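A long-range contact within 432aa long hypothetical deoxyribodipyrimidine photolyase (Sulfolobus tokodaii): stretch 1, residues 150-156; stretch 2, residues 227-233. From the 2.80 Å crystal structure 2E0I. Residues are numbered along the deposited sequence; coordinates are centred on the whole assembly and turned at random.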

# COMPACT_ATOMS: atom_id res chain seq x y z
N VAL A 150 -24.06 -4.08 -5.04
CA VAL A 150 -23.83 -3.61 -6.40
C VAL A 150 -23.01 -4.64 -7.17
O VAL A 150 -22.19 -5.36 -6.58
CB VAL A 150 -23.05 -2.29 -6.42
CG1 VAL A 150 -23.05 -1.71 -7.82
CG2 VAL A 150 -23.65 -1.33 -5.42
N LYS A 151 -23.20 -4.71 -8.48
CA LYS A 151 -22.47 -5.68 -9.27
C LYS A 151 -21.14 -5.14 -9.76
O LYS A 151 -21.09 -4.09 -10.39
CB LYS A 151 -23.28 -6.11 -10.48
CG LYS A 151 -22.79 -7.42 -11.04
CD LYS A 151 -22.63 -7.37 -12.53
CE LYS A 151 -22.15 -8.73 -13.02
NZ LYS A 151 -21.76 -8.68 -14.45
N VAL A 152 -20.08 -5.87 -9.48
CA VAL A 152 -18.74 -5.49 -9.90
C VAL A 152 -18.60 -5.67 -11.41
O VAL A 152 -19.00 -6.69 -11.96
CB VAL A 152 -17.68 -6.36 -9.21
CG1 VAL A 152 -16.30 -5.98 -9.71
CG2 VAL A 152 -17.78 -6.21 -7.69
N ARG A 153 -18.05 -4.67 -12.09
CA ARG A 153 -17.87 -4.76 -13.53
C ARG A 153 -16.93 -5.92 -13.82
O ARG A 153 -15.99 -6.18 -13.06
CB ARG A 153 -17.28 -3.46 -14.09
CG ARG A 153 -17.00 -3.54 -15.58
CD ARG A 153 -16.67 -2.19 -16.24
NE ARG A 153 -15.30 -1.70 -15.99
CZ ARG A 153 -14.98 -0.86 -15.02
NH1 ARG A 153 -15.93 -0.43 -14.19
NH2 ARG A 153 -13.74 -0.43 -14.88
N GLU A 154 -17.18 -6.64 -14.90
CA GLU A 154 -16.36 -7.79 -15.27
C GLU A 154 -15.10 -7.37 -16.03
O GLU A 154 -15.11 -6.40 -16.78
CB GLU A 154 -17.18 -8.75 -16.12
CG GLU A 154 -18.36 -9.38 -15.40
CD GLU A 154 -19.35 -10.03 -16.37
OE1 GLU A 154 -18.92 -10.64 -17.37
OE2 GLU A 154 -20.57 -9.94 -16.11
N PRO A 155 -13.98 -8.10 -15.82
CA PRO A 155 -12.74 -7.75 -16.53
C PRO A 155 -12.96 -7.81 -18.02
O PRO A 155 -13.82 -8.56 -18.49
CB PRO A 155 -11.77 -8.82 -16.06
CG PRO A 155 -12.25 -9.13 -14.70
CD PRO A 155 -13.74 -9.19 -14.87
N GLU A 156 -12.21 -7.01 -18.76
CA GLU A 156 -12.31 -7.03 -20.21
C GLU A 156 -11.14 -6.26 -20.81
O GLU A 156 -10.54 -5.40 -20.15
CB GLU A 156 -13.61 -6.42 -20.68
CG GLU A 156 -13.62 -4.93 -20.70
CD GLU A 156 -15.02 -4.39 -20.86
OE1 GLU A 156 -15.15 -3.15 -20.99
OE2 GLU A 156 -15.98 -5.20 -20.85
N MET A 227 -8.43 -4.99 -9.63
CA MET A 227 -9.27 -5.18 -8.45
C MET A 227 -10.43 -6.10 -8.82
O MET A 227 -10.86 -6.96 -8.04
CB MET A 227 -9.80 -3.81 -8.03
CG MET A 227 -10.10 -3.65 -6.57
SD MET A 227 -8.66 -3.85 -5.52
CE MET A 227 -9.53 -4.15 -3.97
N ARG A 228 -10.92 -5.90 -10.05
CA ARG A 228 -12.02 -6.66 -10.61
C ARG A 228 -11.61 -8.11 -10.88
O ARG A 228 -12.41 -9.03 -10.71
CB ARG A 228 -12.49 -5.98 -11.89
CG ARG A 228 -13.19 -4.65 -11.64
CD ARG A 228 -13.51 -3.95 -12.94
NE ARG A 228 -12.29 -3.63 -13.68
CZ ARG A 228 -11.45 -2.66 -13.34
NH1 ARG A 228 -11.70 -1.91 -12.27
NH2 ARG A 228 -10.36 -2.43 -14.07
N GLU A 229 -10.36 -8.31 -11.30
CA GLU A 229 -9.88 -9.66 -11.57
C GLU A 229 -9.74 -10.43 -10.26
O GLU A 229 -10.16 -11.58 -10.17
CB GLU A 229 -8.54 -9.61 -12.30
CG GLU A 229 -8.64 -9.08 -13.72
CD GLU A 229 -7.34 -9.20 -14.53
OE1 GLU A 229 -6.35 -8.49 -14.21
OE2 GLU A 229 -7.32 -10.01 -15.49
N ALA A 230 -9.14 -9.80 -9.26
CA ALA A 230 -8.95 -10.45 -7.97
C ALA A 230 -10.32 -10.85 -7.46
O ALA A 230 -10.51 -11.95 -6.93
CB ALA A 230 -8.31 -9.49 -6.98
N TYR A 231 -11.27 -9.94 -7.63
CA TYR A 231 -12.62 -10.16 -7.18
C TYR A 231 -13.30 -11.37 -7.81
O TYR A 231 -13.79 -12.24 -7.12
CB TYR A 231 -13.48 -8.92 -7.43
CG TYR A 231 -14.93 -9.15 -7.09
CD1 TYR A 231 -15.39 -9.11 -5.78
CD2 TYR A 231 -15.85 -9.45 -8.10
CE1 TYR A 231 -16.72 -9.36 -5.48
CE2 TYR A 231 -17.17 -9.70 -7.82
CZ TYR A 231 -17.61 -9.66 -6.51
OH TYR A 231 -18.93 -9.89 -6.27
N TYR A 232 -13.33 -11.43 -9.13
CA TYR A 232 -14.00 -12.54 -9.76
C TYR A 232 -13.31 -13.88 -9.58
O TYR A 232 -13.95 -14.92 -9.56
CB TYR A 232 -14.22 -12.24 -11.24
CG TYR A 232 -15.47 -11.45 -11.46
CD1 TYR A 232 -15.42 -10.08 -11.74
CD2 TYR A 232 -16.72 -12.05 -11.32
CE1 TYR A 232 -16.60 -9.33 -11.87
CE2 TYR A 232 -17.90 -11.31 -11.44
CZ TYR A 232 -17.83 -9.96 -11.71
OH TYR A 232 -19.00 -9.26 -11.80
N THR A 233 -12.00 -13.87 -9.44
CA THR A 233 -11.28 -15.11 -9.27
C THR A 233 -11.58 -15.72 -7.92
O THR A 233 -11.60 -16.94 -7.77
CB THR A 233 -9.78 -14.88 -9.40
OG1 THR A 233 -9.51 -14.28 -10.66
CG2 THR A 233 -9.04 -16.20 -9.32

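Val-152, buried and directed toward the helix 227-233, forms the apolar centre of the contact. CG2 lies over the face of the Tyr-231 ring, 3.6 Å from the centroid and only 15° off the ring normal, a CH-pi contact in which CG2 comes within 3.5 Å of Tyr-231 CE2; CG1 also approaches that ring, 3.9 Å from Tyr-231 CD2, and in addition packs against Tyr-232 CE1 at 4.0 Å and the aliphatic part of Arg-228, with CG at 3.9 Å. A branched, compact side chain suits this site, since it touches three helix residues at once. Pro-155 extends the apolar surface: its CD lies 3.7 Å from Tyr-232 CD1, and its CG sits 3.7 Å from Glu-229 CG, so that the ring rests on the methylene portion of a charged residue.

Tyr-232 joins this packing to the polar part of the contact. With chi1 at -84° its ring reaches toward the segment, and its hydroxyl donates a hydrogen bond from OH to Val-152 O at 2.6 Å. The segment is not in regular secondary structure, and this bond satisfies a carbonyl that lies near the plane of the ring, at its edge. Arg-153 O occupies a similar edge position, 3.4 Å from Tyr-232 CE1.

Farther out, the guanidinium of Arg-153 stacks flat on that of Arg-228, with centres 4.3 Å apart and planes at 20°. Arg-153 NH2 and Arg-228 NH1 approach to 3.6 Å despite their like charges; both atoms are hydrogen-bonded elsewhere in the structure. At the exposed margin, Lys-151 NZ forms a salt bridge with Glu-154 OE2 at a very short 2.4 Å. The paired side chains also pass close to the tyrosine hydroxyl, with Lys-151 CE 3.4 Å and Glu-154 CG 3.7 Å from Tyr-232 OH. The surface buried between the two stretches is 460 Å², both sides summed.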